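Local structure of MGS-M5 (Unidentified, 4Q3N) at residues Asp202-Ser205 and Phe206-Glu210; Phe181-Trp184 and Ser185-Asn188; Tyr20-Asn24 and Gln25-Glu29; Leu238-Ile241 and Thr242-Ile245; Tyr221-Ile224 and Ser225-Ala229. The protein probably catalyses the NAD-dependent interconversion of L-lactate and pyruvate, as an L-lactate dehydrogenase with a Rossmann-type nucleotide-binding domain. All coordinates share one frame; numbering follows the deposited sequence. Where two conformers were deposited one is given.

Contact 1. Residues Asp202-Ser205 and Phe206-Glu210. With NA (sodium ion), chain B.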
loop_
_atom_site.group_PDB
_atom_site.type_symbol
_atom_site.label_atom_id
_atom_site.label_comp_id
_atom_site.label_asym_id
_atom_site.label_seq_id
_atom_site.Cartn_x
_atom_site.Cartn_y
_atom_site.Cartn_z
ATOM N N ASP A 202 30.439 -13.298 12.342
ATOM C CA ASP A 202 30.497 -13.966 13.649
ATOM C C ASP A 202 29.122 -14.292 14.187
ATOM O O ASP A 202 29.005 -15.169 15.035
ATOM C CB ASP A 202 31.224 -13.100 14.641
ATOM C CG ASP A 202 32.725 -13.057 14.357
ATOM O OD1 ASP A 202 33.225 -14.026 13.743
ATOM O OD2 ASP A 202 33.394 -12.060 14.712
ATOM N N GLU A 203 28.103 -13.590 13.675
ATOM C CA GLU A 203 26.706 -13.749 14.091
ATOM C C GLU A 203 26.083 -15.119 13.790
ATOM O O GLU A 203 25.055 -15.451 14.350
ATOM C CB GLU A 203 25.830 -12.682 13.416
ATOM C CG GLU A 203 26.017 -11.269 13.970
ATOM C CD GLU A 203 27.227 -10.500 13.375
ATOM O OE1 GLU A 203 28.029 -11.074 12.603
ATOM O OE2 GLU A 203 27.368 -9.305 13.701
ATOM N N ILE A 204 26.636 -15.880 12.849
ATOM C CA ILE A 204 26.004 -17.146 12.470
ATOM C C ILE A 204 27.075 -18.203 12.163
ATOM O O ILE A 204 28.082 -17.931 11.511
ATOM C CB ILE A 204 25.017 -16.983 11.294
ATOM C CG1 ILE A 204 24.150 -18.236 11.130
ATOM C CG2 ILE A 204 25.726 -16.562 9.968
ATOM C CD1 ILE A 204 22.802 -17.949 10.375
ATOM N N SER A 205 26.867 -19.401 12.716
ATOM C CA SER A 205 27.825 -20.490 12.559
ATOM C C SER A 205 27.130 -21.741 12.028
ATOM O O SER A 205 25.901 -21.824 12.002
ATOM C CB SER A 205 28.525 -20.824 13.897
ATOM O OG SER A 205 29.202 -19.712 14.455
ATOM N N PHE A 206 27.926 -22.727 11.623
ATOM C CA PHE A 206 27.389 -24.024 11.200
ATOM C C PHE A 206 26.451 -24.630 12.256
ATOM O O PHE A 206 25.405 -25.160 11.913
ATOM C CB PHE A 206 28.548 -24.971 10.875
ATOM C CG PHE A 206 28.129 -26.251 10.218
ATOM C CD1 PHE A 206 27.909 -26.303 8.836
ATOM C CD2 PHE A 206 27.987 -27.430 10.971
ATOM C CE1 PHE A 206 27.523 -27.520 8.215
ATOM C CE2 PHE A 206 27.605 -28.641 10.368
ATOM C CZ PHE A 206 27.372 -28.696 8.997
ATOM N N GLU A 207 26.784 -24.511 13.548
ATOM C CA GLU A 207 25.949 -25.098 14.613
ATOM C C GLU A 207 24.584 -24.482 14.676
ATOM O O GLU A 207 23.613 -25.131 15.085
ATOM C CB GLU A 207 26.604 -24.944 15.991
ATOM C CG GLU A 207 27.894 -25.732 16.153
ATOM C CD GLU A 207 29.057 -25.147 15.350
ATOM O OE1 GLU A 207 29.250 -23.905 15.373
ATOM O OE2 GLU A 207 29.782 -25.938 14.697
ATOM N N ASP A 208 24.496 -23.215 14.279
ATOM C CA ASP A 208 23.225 -22.531 14.363
ATOM C C ASP A 208 22.239 -23.128 13.366
ATOM O O ASP A 208 21.020 -23.026 13.548
ATOM C CB ASP A 208 23.409 -21.007 14.097
ATOM C CG ASP A 208 24.310 -20.363 15.120
ATOM O OD1 ASP A 208 24.297 -20.807 16.318
ATOM O OD2 ASP A 208 25.058 -19.447 14.729
ATOM N N LEU A 209 22.768 -23.708 12.285
ATOM C CA LEU A 209 21.925 -24.159 11.190
ATOM C C LEU A 209 21.043 -25.315 11.657
ATOM O O LEU A 209 19.862 -25.349 11.377
ATOM C CB LEU A 209 22.764 -24.614 9.985
ATOM C CG LEU A 209 23.610 -23.517 9.311
ATOM C CD1 LEU A 209 24.309 -24.036 8.036
ATOM C CD2 LEU A 209 22.777 -22.284 9.050
ATOM N N GLU A 210 21.641 -26.272 12.359
ATOM C CA GLU A 210 20.885 -27.423 12.842
ATOM C C GLU A 210 19.867 -26.936 13.854
ATOM O O GLU A 210 18.711 -27.374 13.830
ATOM C CB GLU A 210 21.822 -28.492 13.437
ATOM C CG GLU A 210 21.144 -29.824 13.880
ATOM C CD GLU A 210 20.480 -30.608 12.739
ATOM O OE1 GLU A 210 20.757 -30.347 11.541
ATOM O OE2 GLU A 210 19.662 -31.500 13.049
HETATM NA NA NA B . 30.278 -17.425 11.363
HETATM O O HOH W 1 32.679 -16.239 11.546
HETATM O O HOH W 2 30.471 -17.769 13.759
HETATM O O HOH W 3 31.477 -19.426 11.532
#
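Asp208 folds back from near the start of helix 206-227 onto Ser205 and Ile204 in the loop before it. Its CB lies 3.4 Å from Ser205 O. CG sits beside the backbone N of its own residue (chi1 -62°), and this turns the carboxylate toward the loop. CG comes 3.6 Å from Ser205 N. At the tip, OD2 accepts the hydrogen bond from Ser205 N at 2.7 Å, with an N-H...O angle of 153°. The N-H meets OD2 from above the carboxylate plane, not within it. With the backbone bond from Asp208 N to Ser205 O, this joins the two residues twice. OD2 also lies 3.4 Å from Ile204 CA, and Ile204 CG1 is 3.9 Å away.

The other end of the same peptide binds metal. Ile204 O holds a sodium ion at 2.3 Å. Ile198 O, Met201 O and three waters complete its shell. The Ile204 side chain turns into the protein and packs on Tyr160 and Ile161 of helix 147-161.

The peptide between Ile204 and Ser205 therefore has the cation on its oxygen and a carboxylate on its N-H. The two charges would both polarise it in the same sense, and each probably strengthens the grip of the other. The carboxylate is likely to be ionised here.

Contact 2. Residues Phe181-Trp184 and Ser185-Asn188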
loop_
_atom_site.group_PDB
_atom_site.type_symbol
_atom_site.label_atom_id
_atom_site.label_comp_id
_atom_site.label_asym_id
_atom_site.label_seq_id
_atom_site.Cartn_x
_atom_site.Cartn_y
_atom_site.Cartn_z
ATOM N N PHE A 181 12.733 -30.501 5.218
ATOM C CA PHE A 181 14.161 -30.318 5.432
ATOM C C PHE A 181 14.579 -28.983 4.815
ATOM O O PHE A 181 13.866 -28.424 3.964
ATOM C CB PHE A 181 14.967 -31.477 4.812
ATOM C CG PHE A 181 14.849 -31.549 3.294
ATOM C CD1 PHE A 181 13.771 -32.216 2.707
ATOM C CD2 PHE A 181 15.791 -30.928 2.469
ATOM C CE1 PHE A 181 13.632 -32.259 1.327
ATOM C CE2 PHE A 181 15.678 -30.961 1.084
ATOM C CZ PHE A 181 14.597 -31.641 0.499
ATOM N N VAL A 182 15.708 -28.444 5.265
ATOM C CA VAL A 182 16.192 -27.180 4.730
ATOM C C VAL A 182 17.051 -27.460 3.531
ATOM O O VAL A 182 17.909 -28.319 3.569
ATOM C CB VAL A 182 17.072 -26.392 5.731
ATOM C CG1 VAL A 182 17.444 -25.007 5.151
ATOM C CG2 VAL A 182 16.410 -26.269 7.073
ATOM N N CYS A 183 16.859 -26.704 2.474
ATOM C CA CYS A 183 17.781 -26.812 1.359
ATOM C C CYS A 183 18.941 -25.820 1.600
ATOM O O CYS A 183 18.908 -24.673 1.133
ATOM C CB CYS A 183 17.033 -26.519 0.046
ATOM S SG CYS A 183 18.085 -26.588 -1.381
ATOM N N TRP A 184 19.941 -26.232 2.379
ATOM C CA TRP A 184 21.063 -25.326 2.646
ATOM C C TRP A 184 21.982 -25.117 1.435
ATOM O O TRP A 184 22.708 -24.149 1.414
ATOM C CB TRP A 184 21.916 -25.840 3.824
ATOM C CG TRP A 184 21.190 -25.811 5.193
ATOM C CD1 TRP A 184 20.914 -26.881 6.026
ATOM C CD2 TRP A 184 20.720 -24.647 5.872
ATOM N NE1 TRP A 184 20.278 -26.443 7.165
ATOM C CE2 TRP A 184 20.137 -25.081 7.104
ATOM C CE3 TRP A 184 20.717 -23.277 5.558
ATOM C CZ2 TRP A 184 19.580 -24.192 8.026
ATOM C CZ3 TRP A 184 20.134 -22.386 6.463
ATOM C CH2 TRP A 184 19.561 -22.849 7.680
ATOM N N SER A 185 22.014 -26.052 0.472
ATOM C CA SER A 185 22.965 -25.947 -0.643
ATOM C C SER A 185 22.586 -24.789 -1.575
ATOM O O SER A 185 23.435 -24.295 -2.338
ATOM C CB SER A 185 23.013 -27.240 -1.447
ATOM O OG SER A 185 21.716 -27.500 -1.997
ATOM N N ASN A 186 21.315 -24.416 -1.560
ATOM C CA ASN A 186 20.791 -23.301 -2.396
ATOM C C ASN A 186 20.186 -22.207 -1.531
ATOM O O ASN A 186 18.994 -21.920 -1.636
ATOM C CB ASN A 186 19.707 -23.783 -3.368
ATOM C CG ASN A 186 20.243 -24.619 -4.510
ATOM O OD1 ASN A 186 20.263 -24.172 -5.654
ATOM N ND2 ASN A 186 20.661 -25.850 -4.216
ATOM N N ALA A 187 20.962 -21.649 -0.616
ATOM C CA ALA A 187 20.436 -20.653 0.311
ATOM C C ALA A 187 21.347 -19.445 0.221
ATOM O O ALA A 187 22.552 -19.621 0.172
ATOM C CB ALA A 187 20.378 -21.185 1.727
ATOM N N ASN A 188 20.778 -18.245 0.108
ATOM C CA ASN A 188 21.593 -17.054 0.122
ATOM C C ASN A 188 20.937 -15.889 0.866
ATOM O O ASN A 188 19.755 -15.926 1.247
ATOM C CB ASN A 188 21.986 -16.617 -1.287
ATOM C CG ASN A 188 20.879 -16.721 -2.266
ATOM O OD1 ASN A 188 20.676 -17.783 -2.863
ATOM N ND2 ASN A 188 20.177 -15.611 -2.496
HETATM O O HOH W 4 17.126 -22.993 -0.113
#
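Cys183 and Trp184 turn the chain back on Ser185, Asn186 and Ala187 after strand 181-182. Val182 CG1 lies 3.3 Å above the plane of the Trp184 ring, over the centre of one face. The Val182 carbonyl takes a weak bond from Trp184 N, which makes Cys183 the centre of an inverse gamma turn. Cys183 then points SG anti to its backbone N (chi1 179°). In this position SG lies 3.8 Å from Asn186 CB, and it is equally close to Ser185 OG. Asn186 ND2 is 3.9 Å from the same SG. Cys183 O is linked through one water to Asn186 O; the water donates to both, at 2.7 Å from Cys183 O. Trp184 follows. Its CE3 is 4.4 Å from Ala187 CB, a loose oblique contact.

Asn186 and Ser185 bond to each other and to residues beyond the turn. Asn186 ND2 donates to Ser185 OG at 3.0 Å, with the hydroxyl in the amide plane, and also bonds to Lys289 O. Ser185 OG has a further hydrogen bond to Glu294. With an alanine at Asn186 the amide is lost, which would probably leave Ser185 OG and Lys289 O each without this partner and open a gap beside Cys183 SG.

Strand 168-173 pairs with the chain before and after the turn. Phe181 and Cys183 face helix 292-311, and Trp184 packs on Leu153 and Ile157 of helix 147-161. Asn186 also meets Pro193 of the second subunit.

Contact 3. Residues Tyr20-Asn24 and Gln25-Glu29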
loop_
_atom_site.group_PDB
_atom_site.type_symbol
_atom_site.label_atom_id
_atom_site.label_comp_id
_atom_site.label_asym_id
_atom_site.label_seq_id
_atom_site.Cartn_x
_atom_site.Cartn_y
_atom_site.Cartn_z
ATOM N N TYR A 20 -9.138 -12.129 6.583
ATOM C CA TYR A 20 -8.928 -10.825 7.208
ATOM C C TYR A 20 -7.651 -10.202 6.671
ATOM O O TYR A 20 -7.571 -8.983 6.505
ATOM C CB TYR A 20 -8.799 -10.962 8.698
ATOM C CG TYR A 20 -8.862 -9.690 9.538
ATOM C CD1 TYR A 20 -9.913 -8.756 9.400
ATOM C CD2 TYR A 20 -7.966 -9.514 10.554
ATOM C CE1 TYR A 20 -9.996 -7.668 10.283
ATOM C CE2 TYR A 20 -8.049 -8.439 11.440
ATOM C CZ TYR A 20 -9.075 -7.553 11.298
ATOM O OH TYR A 20 -9.117 -6.551 12.229
ATOM N N ALA A 21 -6.620 -11.021 6.507
ATOM C CA ALA A 21 -5.354 -10.498 5.977
ATOM C C ALA A 21 -5.567 -9.926 4.573
ATOM O O ALA A 21 -5.022 -8.840 4.243
ATOM C CB ALA A 21 -4.236 -11.616 5.993
ATOM N N MET A 22 -6.371 -10.617 3.750
ATOM C CA MET A 22 -6.711 -10.094 2.404
ATOM C C MET A 22 -7.449 -8.776 2.450
ATOM O O MET A 22 -7.176 -7.888 1.631
ATOM C CB MET A 22 -7.558 -11.092 1.603
ATOM C CG MET A 22 -6.653 -12.225 1.031
ATOM S SD MET A 22 -7.421 -12.975 -0.387
ATOM C CE MET A 22 -8.788 -13.731 0.434
ATOM N N VAL A 23 -8.399 -8.662 3.379
ATOM C CA VAL A 23 -9.118 -7.401 3.565
ATOM C C VAL A 23 -8.148 -6.276 3.952
ATOM O O VAL A 23 -8.240 -5.150 3.438
ATOM C CB VAL A 23 -10.202 -7.528 4.631
ATOM C CG1 VAL A 23 -10.819 -6.148 4.966
ATOM C CG2 VAL A 23 -11.289 -8.490 4.136
ATOM N N ASN A 24 -7.230 -6.543 4.868
ATOM C CA ASN A 24 -6.301 -5.498 5.269
ATOM C C ASN A 24 -5.237 -5.161 4.211
ATOM O O ASN A 24 -4.708 -4.078 4.233
ATOM C CB ASN A 24 -5.635 -5.920 6.554
ATOM C CG ASN A 24 -6.567 -5.680 7.750
ATOM O OD1 ASN A 24 -6.655 -4.542 8.217
ATOM N ND2 ASN A 24 -7.306 -6.718 8.197
ATOM N N GLN A 25 -4.885 -6.138 3.366
ATOM C CA GLN A 25 -3.944 -5.896 2.281
ATOM C C GLN A 25 -4.669 -5.437 1.010
ATOM O O GLN A 25 -4.007 -5.055 0.071
ATOM C CB GLN A 25 -3.105 -7.165 1.975
ATOM C CG GLN A 25 -2.151 -7.547 3.137
ATOM C CD GLN A 25 -1.103 -8.547 2.677
ATOM O OE1 GLN A 25 -0.655 -8.492 1.510
ATOM N NE2 GLN A 25 -0.718 -9.500 3.564
ATOM N N GLY A 26 -5.998 -5.507 0.957
ATOM C CA GLY A 26 -6.700 -5.234 -0.317
ATOM C C GLY A 26 -6.284 -6.150 -1.474
ATOM O O GLY A 26 -6.108 -5.717 -2.613
ATOM N N THR A 27 -6.116 -7.443 -1.209
ATOM C CA THR A 27 -5.624 -8.397 -2.224
ATOM C C THR A 27 -6.517 -8.592 -3.423
ATOM O O THR A 27 -6.051 -8.605 -4.582
ATOM C CB THR A 27 -5.430 -9.795 -1.565
ATOM O OG1 THR A 27 -4.629 -9.564 -0.412
ATOM C CG2 THR A 27 -4.686 -10.734 -2.542
ATOM N N VAL A 28 -7.815 -8.711 -3.157
ATOM C CA VAL A 28 -8.756 -8.880 -4.277
ATOM C C VAL A 28 -9.983 -8.033 -3.992
ATOM O O VAL A 28 -10.149 -7.579 -2.868
ATOM C CB VAL A 28 -9.199 -10.373 -4.462
ATOM C CG1 VAL A 28 -8.008 -11.259 -4.763
ATOM C CG2 VAL A 28 -9.947 -10.875 -3.173
ATOM N N GLU A 29 -10.840 -7.882 -5.003
ATOM C CA GLU A 29 -12.100 -7.178 -4.875
ATOM C C GLU A 29 -13.200 -7.997 -4.130
ATOM O O GLU A 29 -13.943 -7.450 -3.312
ATOM C CB GLU A 29 -12.637 -6.835 -6.256
ATOM C CG GLU A 29 -13.966 -6.041 -6.186
ATOM C CD GLU A 29 -14.504 -5.628 -7.544
ATOM O OE1 GLU A 29 -13.691 -5.431 -8.500
ATOM O OE2 GLU A 29 -15.745 -5.455 -7.658
#
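Met22 and Thr27 meet across a Schellman motif that ends helix 13-25. This helix crosses from strand 5-9 to the parallel strand 30-34, as in a Rossmann beta-alpha-beta unit. Thr27 N donates to Met22 O at 3.1 Å with an N-H...O angle of 160°. The companion bond from Gly26 N to Val23 O is weak, at 3.4 Å. Gly26 has positive phi (58°), which lets the chain reverse here.

The side chains of Met22 and Thr27 cross at about a right angle over this turn. Thr27 OG1 stands beside its own backbone N (chi1 -52°), on the side of Met22 CG, which is 3.6 Å from Thr27 OG1. Beyond it, SD lies 3.9 Å from Thr27 CB and reaches Val28 CG2 at a looser 4.3 Å. Replacing Met22 by an alanine removes CG, SD and CE, which would probably open a gap beside Thr27 and Val28 and leave the Thr27 side chain freer to turn.

Further out, Gln25 lays its CG 3.3 Å from Ala21 O, the carbonyl that its own backbone N binds. Its NE2 bonds to Asn24 OD1 of the third subunit, and Asn24 OD1 takes the equivalent bond from Gln25 of that chain. Tyr20 OH also bonds to that subunit, at Tyr232 O. A helix face is thus part of a subunit interface. The amide of Asn24 is fixed from its other end: ND2 donates to Tyr20 O at 2.8 Å and sits 3.3 Å above the centre of the Tyr20 ring.

Contact 4. Residues Leu238-Ile241 and Thr242-Ile245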
loop_
_atom_site.group_PDB
_atom_site.type_symbol
_atom_site.label_atom_id
_atom_site.label_comp_id
_atom_site.label_asym_id
_atom_site.label_seq_id
_atom_site.Cartn_x
_atom_site.Cartn_y
_atom_site.Cartn_z
ATOM N N LEU A 238 -0.949 -17.754 2.685
ATOM C CA LEU A 238 -2.022 -17.924 1.696
ATOM C C LEU A 238 -2.287 -16.607 0.913
ATOM O O LEU A 238 -2.597 -16.625 -0.300
ATOM C CB LEU A 238 -3.328 -18.388 2.356
ATOM C CG LEU A 238 -3.257 -19.806 2.973
ATOM C CD1 LEU A 238 -4.464 -20.138 3.921
ATOM C CD2 LEU A 238 -3.098 -20.873 1.841
ATOM N N VAL A 239 -2.209 -15.483 1.615
ATOM C CA VAL A 239 -2.336 -14.194 0.917
ATOM C C VAL A 239 -1.259 -14.058 -0.147
ATOM O O VAL A 239 -1.518 -13.649 -1.306
ATOM C CB VAL A 239 -2.257 -13.011 1.896
ATOM C CG1 VAL A 239 -2.184 -11.671 1.058
ATOM C CG2 VAL A 239 -3.490 -13.063 2.789
ATOM N N ARG A 240 -0.039 -14.432 0.216
ATOM C CA ARG A 240 1.072 -14.236 -0.715
ATOM C C ARG A 240 0.918 -15.099 -1.932
ATOM O O ARG A 240 1.227 -14.666 -3.059
ATOM C CB ARG A 240 2.409 -14.549 -0.050
ATOM C CG ARG A 240 3.624 -14.074 -0.884
ATOM C CD ARG A 240 3.600 -12.477 -1.012
ATOM N NE ARG A 240 4.526 -11.967 -2.023
ATOM C CZ ARG A 240 4.329 -11.984 -3.342
ATOM N NH1 ARG A 240 3.256 -12.571 -3.871
ATOM N NH2 ARG A 240 5.244 -11.444 -4.146
ATOM N N ILE A 241 0.458 -16.335 -1.725
ATOM C CA ILE A 241 0.203 -17.239 -2.861
ATOM C C ILE A 241 -0.891 -16.645 -3.743
ATOM O O ILE A 241 -0.767 -16.581 -4.964
ATOM C CB ILE A 241 -0.196 -18.650 -2.386
ATOM C CG1 ILE A 241 1.022 -19.321 -1.689
ATOM C CG2 ILE A 241 -0.692 -19.489 -3.557
ATOM C CD1 ILE A 241 0.637 -20.531 -0.726
ATOM N N THR A 242 -1.945 -16.159 -3.103
ATOM C CA THR A 242 -3.065 -15.544 -3.823
ATOM C C THR A 242 -2.592 -14.339 -4.664
ATOM O O THR A 242 -3.020 -14.134 -5.813
ATOM C CB THR A 242 -4.153 -15.107 -2.818
ATOM O OG1 THR A 242 -4.575 -16.285 -2.073
ATOM C CG2 THR A 242 -5.356 -14.499 -3.557
ATOM N N ALA A 243 -1.748 -13.519 -4.069
ATOM C CA ALA A 243 -1.286 -12.282 -4.747
ATOM C C ALA A 243 -0.423 -12.622 -5.941
ATOM O O ALA A 243 -0.524 -11.994 -6.994
ATOM C CB ALA A 243 -0.506 -11.391 -3.751
ATOM N N ALA A 244 0.387 -13.682 -5.807
ATOM C CA ALA A 244 1.222 -14.101 -6.958
ATOM C C ALA A 244 0.353 -14.481 -8.142
ATOM O O ALA A 244 0.688 -14.204 -9.315
ATOM C CB ALA A 244 2.115 -15.272 -6.576
ATOM N N ILE A 245 -0.771 -15.144 -7.853
ATOM C CA ILE A 245 -1.704 -15.540 -8.924
ATOM C C ILE A 245 -2.518 -14.343 -9.469
ATOM O O ILE A 245 -2.522 -14.074 -10.665
ATOM C CB ILE A 245 -2.691 -16.639 -8.422
ATOM C CG1 ILE A 245 -1.897 -17.897 -8.059
ATOM C CG2 ILE A 245 -3.815 -16.864 -9.516
ATOM C CD1 ILE A 245 -2.728 -18.927 -7.188
#
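Leu238 O is gripped twice by Thr242. The hydroxyl OG1 donates to it at 2.7 Å and the backbone N at 2.9 Å, from opposite faces of the carbonyl plane. The hydroxyl reaches back because OG1 stands beside the backbone N of its own residue (chi1 -58°). Tyr18 OH is a further partner of OG1. This buried hydroxyl is therefore bonded both to its own helix and to helix 13-25.

Arg240 runs along another side. Its chain bends at chi2 (64°) and brings NH1 3.9 Å from Ala243 CB. The charge itself is paired with Glu249 in a salt bridge, and the side chain also packs on Phe54 of the third subunit.

Ile241 and Ile245 are one turn apart. Ile241 CG2 touches Ile245 CD1 at 4.2 Å. Both face the central parallel sheet, at Leu117 and Ile115.

Each carbonyl from Leu238 to Ile241 bonds the N-H four residues on; Ala243 N to Val239 O is the shortest of these, at 2.8 Å. This is regular alpha-helix, with a threonine hydroxyl turned back to the carbonyl four residues earlier, a well-known way for a threonine inside a helix to satisfy its hydroxyl.

Contact 5. Residues Tyr221-Ile224 and Ser225-Ala229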
loop_
_atom_site.group_PDB
_atom_site.type_symbol
_atom_site.label_atom_id
_atom_site.label_comp_id
_atom_site.label_asym_id
_atom_site.label_seq_id
_atom_site.Cartn_x
_atom_site.Cartn_y
_atom_site.Cartn_z
ATOM N N TYR A 221 4.108 -26.863 16.840
ATOM C CA TYR A 221 3.848 -27.409 18.173
ATOM C C TYR A 221 3.962 -26.336 19.234
ATOM O O TYR A 221 3.174 -26.258 20.191
ATOM C CB TYR A 221 4.835 -28.540 18.520
ATOM C CG TYR A 221 4.577 -29.076 19.899
ATOM C CD1 TYR A 221 5.123 -28.471 21.022
ATOM C CD2 TYR A 221 3.788 -30.210 20.077
ATOM C CE1 TYR A 221 4.857 -28.972 22.321
ATOM C CE2 TYR A 221 3.536 -30.719 21.338
ATOM C CZ TYR A 221 4.073 -30.095 22.457
ATOM O OH TYR A 221 3.845 -30.610 23.702
ATOM N N GLU A 222 5.005 -25.541 19.084
ATOM C CA GLU A 222 5.316 -24.511 20.066
ATOM C C GLU A 222 4.148 -23.503 20.158
ATOM O O GLU A 222 3.709 -23.127 21.262
ATOM C CB GLU A 222 6.633 -23.825 19.655
ATOM C CG GLU A 222 7.298 -22.986 20.673
ATOM C CD GLU A 222 7.507 -23.712 21.999
ATOM O OE1 GLU A 222 8.366 -24.623 22.046
ATOM O OE2 GLU A 222 6.793 -23.349 22.979
ATOM N N ILE A 223 3.647 -23.079 18.998
ATOM C CA ILE A 223 2.571 -22.110 18.972
ATOM C C ILE A 223 1.273 -22.743 19.519
ATOM O O ILE A 223 0.616 -22.183 20.391
ATOM C CB ILE A 223 2.380 -21.555 17.557
ATOM C CG1 ILE A 223 3.563 -20.612 17.212
ATOM C CG2 ILE A 223 1.042 -20.724 17.466
ATOM C CD1 ILE A 223 3.784 -20.380 15.623
ATOM N N ILE A 224 0.934 -23.922 19.020
ATOM C CA ILE A 224 -0.256 -24.647 19.495
ATOM C C ILE A 224 -0.234 -24.805 20.984
ATOM O O ILE A 224 -1.268 -24.622 21.640
ATOM C CB ILE A 224 -0.347 -26.034 18.828
ATOM C CG1 ILE A 224 -0.685 -25.874 17.328
ATOM C CG2 ILE A 224 -1.391 -26.935 19.532
ATOM C CD1 ILE A 224 -0.259 -27.074 16.484
ATOM N N SER A 225 0.936 -25.118 21.552
ATOM C CA SER A 225 0.970 -25.366 22.988
ATOM C C SER A 225 0.754 -24.066 23.794
ATOM O O SER A 225 0.490 -24.114 24.989
ATOM C CB SER A 225 2.301 -26.003 23.419
ATOM O OG SER A 225 3.361 -25.051 23.289
ATOM N N ARG A 226 0.922 -22.913 23.155
ATOM C CA ARG A 226 0.835 -21.618 23.853
ATOM C C ARG A 226 -0.478 -20.858 23.616
ATOM O O ARG A 226 -0.960 -20.121 24.488
ATOM C CB ARG A 226 1.986 -20.713 23.396
ATOM C CG ARG A 226 3.284 -21.057 24.026
ATOM C CD ARG A 226 4.401 -20.439 23.164
ATOM N NE ARG A 226 5.696 -20.966 23.602
ATOM C CZ ARG A 226 6.436 -20.426 24.544
ATOM N NH1 ARG A 226 6.005 -19.348 25.186
ATOM N NH2 ARG A 226 7.606 -20.977 24.851
ATOM N N LYS A 227 -1.012 -20.984 22.398
ATOM C CA LYS A 227 -2.257 -20.300 22.054
ATOM C C LYS A 227 -3.284 -21.198 21.326
ATOM O O LYS A 227 -4.090 -20.681 20.572
ATOM C CB LYS A 227 -1.941 -19.062 21.187
ATOM C CG LYS A 227 -1.182 -19.380 19.932
ATOM C CD LYS A 227 -1.185 -18.125 18.939
ATOM C CE LYS A 227 -2.508 -18.040 18.177
ATOM N NZ LYS A 227 -2.502 -17.012 17.078
ATOM N N LYS A 228 -3.217 -22.522 21.534
ATOM C CA LYS A 228 -4.214 -23.527 21.053
ATOM C C LYS A 228 -4.131 -23.901 19.586
ATOM O O LYS A 228 -4.388 -25.035 19.215
ATOM C CB LYS A 228 -5.659 -23.078 21.352
ATOM C CG LYS A 228 -5.968 -22.989 22.843
ATOM C CD LYS A 228 -7.391 -22.483 23.089
ATOM C CE LYS A 228 -7.656 -22.253 24.567
ATOM N NZ LYS A 228 -9.111 -21.947 24.827
ATOM N N ALA A 229 -3.737 -22.967 18.726
ATOM C CA ALA A 229 -3.733 -23.239 17.305
ATOM C C ALA A 229 -2.808 -22.231 16.621
ATOM O O ALA A 229 -2.580 -21.164 17.172
ATOM C CB ALA A 229 -5.173 -23.137 16.735
#
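Ile223 O accepts from both Lys227 N, at 2.8 Å, and Arg226 N, near the end of alpha-helix 206-227. Lys228 then leaves helical geometry with positive phi (77°).

A salt bridge between residues four apart lies on this turn. Glu222 OE2 takes Arg226 NE at 2.7 Å. NE comes to the anti side of the oxygen, which lies close to the guanidinium plane. A weak bond from NH2 reaches the same oxygen. The two flat groups are inclined by 58°, so they do not lie flat on each other. Glu222 gets there by a bend at chi2 (52°), while Arg226 stays extended to NE. Arg226 NH1 has a second salt bridge, to Glu42 of the third subunit.

Ser225 OG donates to Glu222 O at 2.8 Å from above the carbonyl plane. Lys227 carries its amine to Glu44 and Asp47 of the third subunit, and its charge also meets the ring of Tyr231. These bonds tie the helix end to that neighbour. Along the stem of Lys227, which lies side by side with Ile223, CG touches Ile223 CG2 at 3.6 Å.

From the N terminus the contacts come in the order 3, 2, 1, 5, 4. They stand in series; none nests in or crosses another. Contact 3 closes the turn from helix 13-25 toward strand 30-34 in the NAD-binding domain. Contact 2 turns the chain after strand 181-182, and contact 1 leads into helix 206-227. Contact 5 lies at the other end of that helix. Contact 4 lies within helix 232-246. Contacts 1 and 2 touch where Leu209 CD2 meets Trp184 CH2 at 3.5 Å. Contacts 3 and 4 join the NAD-binding domain to helix 232-246 of the C-terminal domain, with Val239 packed against Ala21, Met22, Gln25 and Thr27. Contacts 3, 4 and 5 all touch the third subunit.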